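Long-range contacts in spermidine synthase (PDB 3GJY), which probably transfers an aminopropyl group from decarboxylated S-adenosylmethionine to putrescine, yielding the polyamine spermidine: residues R72-G77 and N239-G244; N176-E181 and Q287-G292; G201-L206 and R235-I240; S211-M216 and K281-A286. All blocks are in the same frame, centred on the assembly; numbering follows the deposited sequence.

The four contacts illustrate how contact chemistry follows depth in the fold. Contact 1 lies in the core, where a helix packs on strand 238-245 mainly through apolar side chains, without hydrogen bonds across. Contact 3 uses the start of that strand, sharing Asn239 and Ile240, but there the ends of two neighbouring strands are joined by backbone hydrogen bonds beside a partly exposed aromatic pair. Contacts 2 and 4 lie farther out and fasten the chain that follows helix 276-282: contact 4 by apolar side chains, alanine methyls among them, contact 2 by hydrogen bonds, several to carboxylates. Helix 207-219 links contacts 4 and 1 through Met216, which packs on Leu242 and on the backbone of Met243.

Contact 1: R72-G77 and N239-G244; sequences RWIATG and NIILMG
Ile74 and Ile241 bring their CA atoms to 6.8 Å, the point where the helical residues 72-77 pass over strand residues 239-244. The two short axes run in nearly the same sense, 25° apart, and approach to 9.2 Å, so the contact is a helix laid on a sheet. The sheet, with strand order 3-2-1-4-5-7-6 and an antiparallel strand 238-245 set between 194-202 and 222-227, has the arrangement of the class I AdoMet-dependent methyltransferase fold, extended here by a further strand. Alternate residues of the strand, Asn239, Ile241 and Met243, face the helix. Ile241 fills the middle: its CD1 lies 3.7 Å from Ile74 CG1, the two side chains crossing at about a right angle, while its CG1 touches Trp73 CB. The indole reaches toward the start of the strand, with CZ3 3.5 Å from the backbone O of Asn239, which meets the ring at its edge and in its plane. The Asn239 amide stands 76° from the indole plane, and its ND2 is hydrogen-bonded to Asn199 OD1 on the adjacent strand. Farther along, the extended chi2 (179°) of the selenomethionine Met243 carries its SE to 4.1 Å from Gly77 CA.

Contact 2: N176-E181 and Q287-G292; sequences NFTTVE and QARHDG
Glu181 grips two successive residues of the 287-292 loop, one with each carboxylate oxygen. His290 ND1 donates to Glu181 OE2 over 2.8 Å in a nearly straight bond (174°), the oxygen lying in the plane of the imidazole and being approached on its syn side. Glu181 OE1 accepts the backbone N of Asp291, also at 2.8 Å, from well above the carboxylate plane. In return, Asp291 OD1 accepts Thr179 OG1 at 2.8 Å. That hydroxyl also receives Phe182 N, so Thr179 is the N-cap of helix 180-189, and its chi1 of 59° sets OG1 between its own backbone N and carbonyl carbon. The side chains of Glu181 and Asp291 pass in opposite senses, with OE1 and OD1 3.7 Å apart; their repulsion is probably eased by Arg149, which forms a salt bridge with Asp291 OD2. One step back, Val180 N donates to Arg289 O at 2.9 Å, and a water bridges Thr178 O to Arg289 N. The extended Arg289 side chain brings NH1 to Thr178 OG1 (3.1 Å), a hydroxyl that is also bonded to Gln175 O. Apolar packing gathers around Val180: CG2 sits over one face of the His290 ring, 4.1 Å from its centroid, and touches Ala288 CB. Thr179 CG2 packs against the backbone of His290.

Contact 3: G201-L206 and R235-I240; sequences GDHSDL and RRYGNI
Asp202 and Gly238 exchange two backbone hydrogen bonds, Asp202 N to Gly238 O (3.0 Å) and Gly238 N to Asp202 O (3.2 Å), where strand 194-202 ends and its antiparallel neighbour 238-245 begins. This hydrogen-bonded pair and the non-hydrogen-bonded pair Gly201-Asn239 beside it make up the tight part of the contact. Next to it, Gly201 CA approaches Gly238 O to 3.4 Å in a CA-H...O contact. Tyr237 closes over the same backbone: with CG anti to its backbone N (chi1 -175°), its ring lies on the peptide between Gly201 and Asp202. Asp202 N stands 3.6 Å above the ring plane, offset toward the rim, and the phenol OH ends 3.4 Å from Gly201 CA.

Beyond the strands regular pairing stops and the contact becomes more exposed. His203, exposed to solvent, makes an offset edge-to-face pair with Tyr237, the tyrosine edge turned to the imidazole face with centroids 5.7 Å apart and planes at 73°. From His203 the chain enters a type I turn to Leu206, in which Ser204 OG is hydrogen-bonded to Met231 O and lies 2.9 Å from Arg236 O. Arg236 sets its CB away from residues 201-206, yet its guanidinium folds back so that NH1 donates to Tyr237 O (3.0 Å), while NH2 forms a salt bridge with Asp228.

Asp202 thus serves two partners at once: its backbone pairs with Gly238, while its carboxylate OD2 accepts Ala209 N in the first turn of helix 207-219, where the helix start would tend to stabilise the negative charge.

Contact 4: S211-M216 and K281-A286; sequences SELAGM and KFASGA
Ser211, whose backbone N lies 4.1 Å from Ala286 CB, turns its hydroxyl to two carbonyl groups: in one of its two conformers OG is hydrogen-bonded to Gln287 O and weakly to Arg207 O. On the other side, Ala286 N bonds to Ala283 O (3.1 Å) and closes a type II beta turn just after helix 276-282, with Gly285 taking the positive phi (84°) of its third position. The two ends of this turn face helix 207-219 with methyl groups. Ala283 CB touches Leu213 CB at 3.9 Å, and Ala286 CB lies 4.1 Å from Ala214 CB. A closer approach is that of Ala214 CB to the carbonyl oxygen Ala286 O, 3.4 Å. Phe282, whose CG is anti to its backbone N (chi1 173°), swings its ring back toward the helix; Leu213 CD1 meets this ring at its edge, in the ring plane, 3.8 Å from CD2. The aromatic is further packed by Trp278, stacked against it, and by Leu206. Leu213 in turn lies on Leu242, so a run of apolar side chains leads from the sheet through the helix to the turn. Helix and turn make their own backbone bonds, and the contact rests on apolar packing of Leu213, Phe282 and three alanine methyls.

Contact 1: R72-G77 and N239-G244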
loop_
_atom_site.group_PDB
_atom_site.type_symbol
_atom_site.label_atom_id
_atom_site.label_comp_id
_atom_site.label_asym_id
_atom_site.label_seq_id
_atom_site.Cartn_x
_atom_site.Cartn_y
_atom_site.Cartn_z
ATOM N N ARG A 72 -0.108 -4.483 -8.396
ATOM C CA ARG A 72 -0.147 -3.889 -9.730
ATOM C C ARG A 72 -0.974 -2.597 -9.721
ATOM O O ARG A 72 -0.620 -1.621 -10.429
ATOM C CB ARG A 72 -0.762 -4.873 -10.724
ATOM C CG ARG A 72 0.063 -6.137 -10.860
ATOM C CD ARG A 72 -0.651 -7.146 -11.754
ATOM N NE ARG A 72 -0.689 -6.737 -13.148
ATOM C CZ ARG A 72 0.234 -7.079 -14.049
ATOM N NH1 ARG A 72 1.293 -7.822 -13.715
ATOM N NH2 ARG A 72 0.105 -6.663 -15.291
ATOM N N TRP A 73 -2.077 -2.601 -8.967
ATOM C CA TRP A 73 -2.954 -1.417 -8.921
ATOM C C TRP A 73 -2.279 -0.244 -8.227
ATOM O O TRP A 73 -2.354 0.899 -8.701
ATOM C CB TRP A 73 -4.296 -1.748 -8.265
ATOM C CG TRP A 73 -5.004 -2.894 -8.939
ATOM C CD1 TRP A 73 -4.769 -3.407 -10.188
ATOM C CD2 TRP A 73 -6.069 -3.642 -8.388
ATOM N NE1 TRP A 73 -5.604 -4.473 -10.437
ATOM C CE2 TRP A 73 -6.432 -4.627 -9.353
ATOM C CE3 TRP A 73 -6.773 -3.580 -7.177
ATOM C CZ2 TRP A 73 -7.452 -5.562 -9.120
ATOM C CZ3 TRP A 73 -7.820 -4.521 -6.959
ATOM C CH2 TRP A 73 -8.135 -5.481 -7.929
ATOM N N ILE A 74 -1.609 -0.526 -7.101
ATOM C CA ILE A 74 -0.807 0.522 -6.431
ATOM C C ILE A 74 0.269 1.052 -7.412
ATOM O O ILE A 74 0.462 2.271 -7.532
ATOM C CB ILE A 74 -0.162 0.015 -5.137
ATOM C CG1 ILE A 74 -1.269 -0.253 -4.109
ATOM C CG2 ILE A 74 0.844 1.029 -4.603
ATOM C CD1 ILE A 74 -0.764 -1.026 -2.883
ATOM N N ALA A 75 0.975 0.148 -8.090
ATOM C CA ALA A 75 2.004 0.589 -9.042
ATOM C C ALA A 75 1.407 1.531 -10.077
ATOM O O ALA A 75 1.974 2.580 -10.360
ATOM C CB ALA A 75 2.626 -0.613 -9.751
ATOM N N THR A 76 0.258 1.157 -10.654
ATOM C CA THR A 76 -0.339 1.965 -11.708
ATOM C C THR A 76 -0.791 3.338 -11.171
ATOM O O THR A 76 -0.492 4.390 -11.778
ATOM C CB THR A 76 -1.537 1.215 -12.316
ATOM O OG1 THR A 76 -1.049 0.051 -12.984
ATOM C CG2 THR A 76 -2.310 2.127 -13.297
ATOM N N GLY A 77 -1.505 3.334 -10.054
ATOM C CA GLY A 77 -2.035 4.602 -9.542
ATOM C C GLY A 77 -0.917 5.517 -9.066
ATOM O O GLY A 77 -0.939 6.713 -9.343
ATOM N N ASN A 239 -9.916 -6.223 -2.775
ATOM C CA ASN A 239 -9.060 -5.103 -2.412
ATOM C C ASN A 239 -9.551 -3.885 -3.104
ATOM O O ASN A 239 -9.965 -3.948 -4.283
ATOM C CB ASN A 239 -7.612 -5.336 -2.856
ATOM C CG ASN A 239 -6.989 -6.486 -2.164
ATOM O OD1 ASN A 239 -7.177 -7.632 -2.576
ATOM N ND2 ASN A 239 -6.247 -6.216 -1.087
ATOM N N ILE A 240 -9.447 -2.770 -2.389
ATOM C CA ILE A 240 -9.675 -1.467 -2.990
ATOM C C ILE A 240 -8.490 -0.590 -2.595
ATOM O O ILE A 240 -8.081 -0.563 -1.429
ATOM C CB ILE A 240 -11.068 -0.876 -2.548
ATOM C CG1 ILE A 240 -11.323 0.474 -3.215
ATOM C CG2 ILE A 240 -11.180 -0.818 -1.017
ATOM C CD1 ILE A 240 -12.785 0.928 -3.108
ATOM N N ILE A 241 -7.930 0.101 -3.574
ATOM C CA ILE A 241 -6.815 1.019 -3.334
ATOM C C ILE A 241 -7.417 2.419 -3.122
ATOM O O ILE A 241 -8.118 2.949 -3.993
ATOM C CB ILE A 241 -5.866 1.048 -4.544
ATOM C CG1 ILE A 241 -5.331 -0.373 -4.878
ATOM C CG2 ILE A 241 -4.728 2.042 -4.264
ATOM C CD1 ILE A 241 -4.794 -1.172 -3.707
ATOM N N LEU A 242 -7.157 2.994 -1.953
ATOM C CA LEU A 242 -7.662 4.317 -1.554
ATOM C C LEU A 242 -6.557 5.333 -1.682
ATOM O O LEU A 242 -5.466 5.143 -1.118
ATOM C CB LEU A 242 -8.110 4.247 -0.089
ATOM C CG LEU A 242 -9.037 3.064 0.266
ATOM C CD1 LEU A 242 -9.369 3.116 1.768
ATOM C CD2 LEU A 242 -10.334 3.092 -0.559
HETATM N N MSE A 243 -6.819 6.407 -2.437
HETATM C CA MSE A 243 -5.815 7.433 -2.659
HETATM C C MSE A 243 -6.285 8.799 -2.147
HETATM O O MSE A 243 -7.440 9.173 -2.356
HETATM C CB MSE A 243 -5.384 7.496 -4.128
HETATM C CG MSE A 243 -4.734 6.199 -4.608
HETATM SE SE MSE A 243 -4.225 6.237 -6.450
HETATM C CE MSE A 243 -5.979 5.968 -7.148
ATOM N N GLY A 244 -5.397 9.521 -1.467
ATOM C CA GLY A 244 -5.711 10.860 -0.971
ATOM C C GLY A 244 -4.550 11.796 -1.277
ATOM O O GLY A 244 -3.385 11.389 -1.227
#

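Contact 2: N176-E181 and Q287-G292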
loop_
_atom_site.group_PDB
_atom_site.type_symbol
_atom_site.label_atom_id
_atom_site.label_comp_id
_atom_site.label_asym_id
_atom_site.label_seq_id
_atom_site.Cartn_x
_atom_site.Cartn_y
_atom_site.Cartn_z
ATOM N N ASN A 176 -6.520 1.559 14.278
ATOM C CA ASN A 176 -5.642 2.719 14.407
ATOM C C ASN A 176 -4.928 3.172 13.146
ATOM O O ASN A 176 -4.291 4.214 13.139
ATOM C CB ASN A 176 -4.696 2.639 15.610
ATOM C CG ASN A 176 -3.716 1.527 15.526
ATOM O OD1 ASN A 176 -3.761 0.681 14.636
ATOM N ND2 ASN A 176 -2.823 1.478 16.531
ATOM N N PHE A 177 -5.102 2.410 12.069
ATOM C CA PHE A 177 -4.634 2.809 10.754
ATOM C C PHE A 177 -5.756 3.376 9.900
ATOM O O PHE A 177 -5.539 3.633 8.714
ATOM C CB PHE A 177 -4.011 1.606 10.041
ATOM C CG PHE A 177 -2.705 1.202 10.614
ATOM C CD1 PHE A 177 -1.578 1.976 10.424
ATOM C CD2 PHE A 177 -2.609 0.042 11.399
ATOM C CE1 PHE A 177 -0.343 1.579 10.972
ATOM C CE2 PHE A 177 -1.379 -0.340 11.948
ATOM C CZ PHE A 177 -0.256 0.428 11.731
ATOM N N THR A 178 -6.940 3.585 10.479
ATOM C CA THR A 178 -8.099 3.994 9.678
ATOM C C THR A 178 -8.774 5.280 10.137
ATOM O O THR A 178 -9.844 5.631 9.626
ATOM C CB THR A 178 -9.167 2.877 9.621
ATOM O OG1 THR A 178 -9.816 2.794 10.886
ATOM C CG2 THR A 178 -8.520 1.546 9.253
ATOM N N THR A 179 -8.159 5.964 11.093
ATOM C CA THR A 179 -8.812 7.088 11.746
ATOM C C THR A 179 -8.345 8.417 11.185
ATOM O O THR A 179 -7.251 8.552 10.595
ATOM C CB THR A 179 -8.505 7.114 13.252
ATOM O OG1 THR A 179 -7.082 7.218 13.419
ATOM C CG2 THR A 179 -9.004 5.869 13.921
ATOM N N VAL A 180 -9.162 9.431 11.449
ATOM C CA VAL A 180 -8.827 10.807 11.079
ATOM C C VAL A 180 -7.471 11.198 11.675
ATOM O O VAL A 180 -6.641 11.813 10.998
ATOM C CB VAL A 180 -9.931 11.746 11.557
ATOM C CG1 VAL A 180 -9.452 13.231 11.510
ATOM C CG2 VAL A 180 -11.235 11.513 10.728
ATOM N N GLU A 181 -7.211 10.781 12.910
ATOM C CA GLU A 181 -5.940 11.139 13.543
ATOM C C GLU A 181 -4.757 10.529 12.794
ATOM O O GLU A 181 -3.745 11.202 12.581
ATOM C CB GLU A 181 -5.925 10.697 15.022
ATOM C CG GLU A 181 -6.874 11.518 15.931
ATOM C CD GLU A 181 -8.322 11.094 15.814
ATOM O OE1 GLU A 181 -8.624 10.005 15.260
ATOM O OE2 GLU A 181 -9.182 11.878 16.302
ATOM N N GLN A 287 -19.489 7.429 8.108
ATOM C CA GLN A 287 -18.932 8.186 9.220
ATOM C C GLN A 287 -17.442 7.915 9.341
ATOM O O GLN A 287 -17.013 6.751 9.345
ATOM C CB GLN A 287 -19.633 7.782 10.509
ATOM C CG GLN A 287 -21.162 8.020 10.474
ATOM C CD GLN A 287 -21.542 9.434 10.070
ATOM O OE1 GLN A 287 -21.304 10.384 10.819
ATOM N NE2 GLN A 287 -22.150 9.583 8.888
ATOM N N ALA A 288 -16.676 8.995 9.452
ATOM C CA ALA A 288 -15.247 8.873 9.716
ATOM C C ALA A 288 -15.019 8.229 11.064
ATOM O O ALA A 288 -15.829 8.370 11.995
ATOM C CB ALA A 288 -14.576 10.239 9.675
ATOM N N ARG A 289 -13.892 7.542 11.156
ATOM C CA ARG A 289 -13.460 6.936 12.432
ATOM C C ARG A 289 -12.439 7.806 13.143
ATOM O O ARG A 289 -11.646 8.510 12.500
ATOM C CB ARG A 289 -12.828 5.574 12.216
ATOM C CG ARG A 289 -13.755 4.583 11.515
ATOM C CD ARG A 289 -13.017 3.310 11.261
ATOM N NE ARG A 289 -13.875 2.267 10.711
ATOM C CZ ARG A 289 -13.421 1.096 10.287
ATOM N NH1 ARG A 289 -12.115 0.818 10.329
ATOM N NH2 ARG A 289 -14.285 0.194 9.811
ATOM N N HIS A 290 -12.461 7.729 14.469
ATOM C CA HIS A 290 -11.507 8.425 15.327
ATOM C C HIS A 290 -10.842 7.441 16.266
ATOM O O HIS A 290 -11.405 6.385 16.587
ATOM C CB HIS A 290 -12.196 9.550 16.103
ATOM C CG HIS A 290 -12.515 10.716 15.240
ATOM N ND1 HIS A 290 -11.655 11.779 15.091
ATOM C CD2 HIS A 290 -13.562 10.954 14.410
ATOM C CE1 HIS A 290 -12.187 12.655 14.257
ATOM N NE2 HIS A 290 -13.332 12.170 13.815
ATOM N N ASP A 291 -9.630 7.782 16.699
ATOM C CA ASP A 291 -8.939 6.986 17.711
ATOM C C ASP A 291 -9.852 6.809 18.917
ATOM O O ASP A 291 -10.558 7.737 19.312
ATOM C CB ASP A 291 -7.678 7.702 18.195
ATOM C CG ASP A 291 -6.557 7.717 17.155
ATOM O OD1 ASP A 291 -6.617 6.982 16.147
ATOM O OD2 ASP A 291 -5.611 8.458 17.404
ATOM N N GLY A 292 -9.824 5.601 19.457
ATOM C CA GLY A 292 -10.514 5.307 20.700
ATOM C C GLY A 292 -9.942 6.052 21.895
ATOM O O GLY A 292 -8.779 6.501 21.892
HETATM O O HOH W 1 -12.001 7.350 8.995
HETATM O O HOH W 2 -9.439 10.920 19.080
#

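Contact 3: G201-L206 and R235-I240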
loop_
_atom_site.group_PDB
_atom_site.type_symbol
_atom_site.label_atom_id
_atom_site.label_comp_id
_atom_site.label_asym_id
_atom_site.label_seq_id
_atom_site.Cartn_x
_atom_site.Cartn_y
_atom_site.Cartn_z
ATOM N N GLY A 201 -8.455 -4.090 2.359
ATOM C CA GLY A 201 -9.222 -5.325 2.127
ATOM C C GLY A 201 -10.592 -5.202 2.783
ATOM O O GLY A 201 -10.701 -4.754 3.940
ATOM N N ASP A 202 -11.647 -5.548 2.044
ATOM C CA ASP A 202 -12.994 -5.418 2.617
ATOM C C ASP A 202 -13.959 -6.443 2.023
ATOM O O ASP A 202 -13.796 -6.900 0.876
ATOM C CB ASP A 202 -13.524 -3.967 2.496
ATOM C CG ASP A 202 -14.546 -3.599 3.598
ATOM O OD1 ASP A 202 -14.906 -4.458 4.448
ATOM O OD2 ASP A 202 -15.008 -2.440 3.636
ATOM N N HIS A 203 -14.946 -6.841 2.831
ATOM C CA HIS A 203 -16.064 -7.631 2.283
ATOM C C HIS A 203 -17.210 -6.719 1.872
ATOM O O HIS A 203 -17.216 -5.524 2.196
ATOM C CB HIS A 203 -16.534 -8.802 3.165
ATOM C CG HIS A 203 -16.091 -8.725 4.587
ATOM N ND1 HIS A 203 -15.430 -9.761 5.211
ATOM C CD2 HIS A 203 -16.224 -7.748 5.515
ATOM C CE1 HIS A 203 -15.154 -9.417 6.457
ATOM N NE2 HIS A 203 -15.626 -8.201 6.667
ATOM N N SER A 204 -18.182 -7.290 1.176
ATOM C CA SER A 204 -18.912 -6.523 0.201
ATOM C C SER A 204 -19.930 -5.466 0.692
ATOM O O SER A 204 -20.413 -4.684 -0.109
ATOM C CB SER A 204 -19.434 -7.450 -0.909
ATOM O OG SER A 204 -18.340 -7.848 -1.754
ATOM N N ASP A 205 -20.162 -5.373 1.998
ATOM C CA ASP A 205 -20.868 -4.223 2.575
ATOM C C ASP A 205 -20.027 -2.923 2.405
ATOM O O ASP A 205 -20.552 -1.809 2.344
ATOM C CB ASP A 205 -21.222 -4.488 4.065
ATOM C CG ASP A 205 -19.983 -4.650 4.964
ATOM O OD1 ASP A 205 -19.569 -5.801 5.271
ATOM O OD2 ASP A 205 -19.418 -3.619 5.375
ATOM N N LEU A 206 -18.714 -3.098 2.333
ATOM C CA LEU A 206 -17.779 -2.000 2.082
ATOM C C LEU A 206 -17.790 -0.895 3.143
ATOM O O LEU A 206 -17.331 0.218 2.877
ATOM C CB LEU A 206 -17.973 -1.430 0.668
ATOM C CG LEU A 206 -17.786 -2.465 -0.444
ATOM C CD1 LEU A 206 -17.991 -1.878 -1.826
ATOM C CD2 LEU A 206 -16.395 -3.082 -0.348
ATOM N N ARG A 235 -19.790 -9.781 -4.793
ATOM C CA ARG A 235 -19.564 -11.201 -5.101
ATOM C C ARG A 235 -18.554 -11.881 -4.186
ATOM O O ARG A 235 -18.656 -13.083 -3.914
ATOM C CB ARG A 235 -19.096 -11.383 -6.540
ATOM C CG ARG A 235 -20.139 -11.136 -7.609
ATOM C CD ARG A 235 -19.416 -11.031 -8.923
ATOM N NE ARG A 235 -20.314 -11.156 -10.062
ATOM C CZ ARG A 235 -19.980 -10.829 -11.306
ATOM N NH1 ARG A 235 -20.863 -10.975 -12.289
ATOM N NH2 ARG A 235 -18.763 -10.357 -11.562
ATOM N N ARG A 236 -17.554 -11.123 -3.735
ATOM C CA ARG A 236 -16.515 -11.670 -2.884
ATOM C C ARG A 236 -15.768 -10.557 -2.125
ATOM O O ARG A 236 -15.963 -9.374 -2.382
ATOM C CB ARG A 236 -15.546 -12.550 -3.704
ATOM C CG ARG A 236 -14.866 -11.854 -4.909
ATOM C CD ARG A 236 -13.527 -12.529 -5.256
ATOM N NE ARG A 236 -12.865 -11.990 -6.455
ATOM C CZ ARG A 236 -12.180 -10.842 -6.518
ATOM N NH1 ARG A 236 -12.062 -10.043 -5.454
ATOM N NH2 ARG A 236 -11.618 -10.486 -7.674
ATOM N N TYR A 237 -14.960 -10.967 -1.149
ATOM C CA TYR A 237 -13.945 -10.121 -0.526
ATOM C C TYR A 237 -12.973 -9.706 -1.617
ATOM O O TYR A 237 -12.712 -10.451 -2.577
ATOM C CB TYR A 237 -13.227 -10.935 0.570
ATOM C CG TYR A 237 -12.203 -10.206 1.415
ATOM C CD1 TYR A 237 -10.846 -10.109 1.017
ATOM C CD2 TYR A 237 -12.573 -9.665 2.650
ATOM C CE1 TYR A 237 -9.861 -9.419 1.829
ATOM C CE2 TYR A 237 -11.627 -9.005 3.461
ATOM C CZ TYR A 237 -10.294 -8.892 3.046
ATOM O OH TYR A 237 -9.407 -8.237 3.876
ATOM N N GLY A 238 -12.422 -8.500 -1.476
ATOM C CA GLY A 238 -11.447 -8.010 -2.420
ATOM C C GLY A 238 -10.664 -6.828 -1.878
ATOM O O GLY A 238 -10.720 -6.502 -0.692
ATOM N N ASN A 239 -9.916 -6.223 -2.775
ATOM C CA ASN A 239 -9.060 -5.103 -2.412
ATOM C C ASN A 239 -9.551 -3.885 -3.104
ATOM O O ASN A 239 -9.965 -3.948 -4.283
ATOM C CB ASN A 239 -7.612 -5.336 -2.856
ATOM C CG ASN A 239 -6.989 -6.486 -2.164
ATOM O OD1 ASN A 239 -7.177 -7.632 -2.576
ATOM N ND2 ASN A 239 -6.247 -6.216 -1.087
ATOM N N ILE A 240 -9.447 -2.770 -2.389
ATOM C CA ILE A 240 -9.675 -1.467 -2.990
ATOM C C ILE A 240 -8.490 -0.590 -2.595
ATOM O O ILE A 240 -8.081 -0.563 -1.429
ATOM C CB ILE A 240 -11.068 -0.876 -2.548
ATOM C CG1 ILE A 240 -11.323 0.474 -3.215
ATOM C CG2 ILE A 240 -11.180 -0.818 -1.017
ATOM C CD1 ILE A 240 -12.785 0.928 -3.108
#

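Contact 4: S211-M216 and K281-A286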
loop_
_atom_site.group_PDB
_atom_site.type_symbol
_atom_site.label_atom_id
_atom_site.label_comp_id
_atom_site.label_asym_id
_atom_site.label_seq_id
_atom_site.Cartn_x
_atom_site.Cartn_y
_atom_site.Cartn_z
ATOM N N SER A 211 -15.789 4.097 5.431
ATOM C CA SER A 211 -15.394 4.864 6.605
ATOM C C SER A 211 -13.950 5.391 6.479
ATOM O O SER A 211 -13.646 6.500 6.926
ATOM C CB SER A 211 -15.563 4.031 7.871
ATOM O OG SER A 211 -16.945 3.982 8.226
ATOM N N GLU A 212 -13.070 4.603 5.854
ATOM C CA GLU A 212 -11.687 5.098 5.651
ATOM C C GLU A 212 -11.748 6.311 4.749
ATOM O O GLU A 212 -11.095 7.332 5.029
ATOM C CB GLU A 212 -10.778 4.031 5.023
ATOM C CG GLU A 212 -10.492 2.878 5.946
ATOM C CD GLU A 212 -9.147 2.291 5.706
ATOM O OE1 GLU A 212 -8.217 3.110 5.684
ATOM O OE2 GLU A 212 -9.019 1.052 5.654
ATOM N N LEU A 213 -12.474 6.181 3.638
ATOM C CA LEU A 213 -12.633 7.320 2.737
ATOM C C LEU A 213 -13.231 8.566 3.412
ATOM O O LEU A 213 -12.775 9.698 3.156
ATOM C CB LEU A 213 -13.461 6.960 1.480
ATOM C CG LEU A 213 -12.686 6.007 0.557
ATOM C CD1 LEU A 213 -13.689 5.269 -0.363
ATOM C CD2 LEU A 213 -11.673 6.781 -0.267
ATOM N N ALA A 214 -14.277 8.375 4.227
ATOM C CA ALA A 214 -14.850 9.495 4.974
ATOM C C ALA A 214 -13.787 10.233 5.815
ATOM O O ALA A 214 -13.712 11.463 5.813
ATOM C CB ALA A 214 -16.043 9.023 5.857
ATOM N N GLY A 215 -12.890 9.482 6.461
ATOM C CA GLY A 215 -11.854 10.113 7.269
ATOM C C GLY A 215 -10.827 10.811 6.391
ATOM O O GLY A 215 -10.403 11.915 6.692
HETATM N N MSE A 216 -10.454 10.151 5.299
HETATM C CA MSE A 216 -9.506 10.750 4.342
HETATM C C MSE A 216 -10.045 12.082 3.791
HETATM O O MSE A 216 -9.276 13.036 3.591
HETATM C CB MSE A 216 -9.198 9.785 3.196
HETATM C CG MSE A 216 -8.396 8.568 3.723
HETATM SE SE MSE A 216 -8.422 7.115 2.431
HETATM C CE MSE A 216 -7.357 8.022 1.093
ATOM N N LYS A 281 -19.630 10.159 -4.008
ATOM C CA LYS A 281 -20.950 9.489 -3.972
ATOM C C LYS A 281 -20.891 8.141 -3.278
ATOM O O LYS A 281 -21.733 7.833 -2.417
ATOM C CB LYS A 281 -21.479 9.323 -5.381
ATOM C CG LYS A 281 -21.891 10.636 -6.022
ATOM C CD LYS A 281 -22.452 10.332 -7.372
ATOM C CE LYS A 281 -21.505 10.753 -8.454
ATOM N NZ LYS A 281 -21.685 12.209 -8.676
ATOM N N PHE A 282 -19.854 7.350 -3.591
ATOM C CA PHE A 282 -19.670 6.010 -3.025
ATOM C C PHE A 282 -19.617 6.039 -1.488
ATOM O O PHE A 282 -20.211 5.187 -0.819
ATOM C CB PHE A 282 -18.350 5.445 -3.590
ATOM C CG PHE A 282 -17.906 4.134 -2.988
ATOM C CD1 PHE A 282 -18.565 2.926 -3.275
ATOM C CD2 PHE A 282 -16.752 4.081 -2.181
ATOM C CE1 PHE A 282 -18.094 1.709 -2.749
ATOM C CE2 PHE A 282 -16.288 2.869 -1.666
ATOM C CZ PHE A 282 -16.956 1.681 -1.932
ATOM N N ALA A 283 -18.893 7.011 -0.939
ATOM C CA ALA A 283 -18.675 7.094 0.497
ATOM C C ALA A 283 -19.612 8.076 1.199
ATOM O O ALA A 283 -19.470 8.312 2.408
ATOM C CB ALA A 283 -17.239 7.464 0.759
ATOM N N SER A 284 -20.547 8.659 0.454
ATOM C CA SER A 284 -21.515 9.591 1.035
ATOM C C SER A 284 -22.257 8.921 2.186
ATOM O O SER A 284 -22.620 7.730 2.119
ATOM C CB SER A 284 -22.505 10.055 -0.026
ATOM O OG SER A 284 -23.332 11.099 0.468
ATOM N N GLY A 285 -22.450 9.669 3.256
ATOM C CA GLY A 285 -23.165 9.127 4.407
ATOM C C GLY A 285 -22.323 8.306 5.381
ATOM O O GLY A 285 -22.742 8.068 6.516
ATOM N N ALA A 286 -21.124 7.879 4.967
ATOM C CA ALA A 286 -20.269 7.098 5.846
ATOM C C ALA A 286 -19.670 7.995 6.923
ATOM O O ALA A 286 -19.388 9.183 6.670
ATOM C CB ALA A 286 -19.135 6.405 5.055
#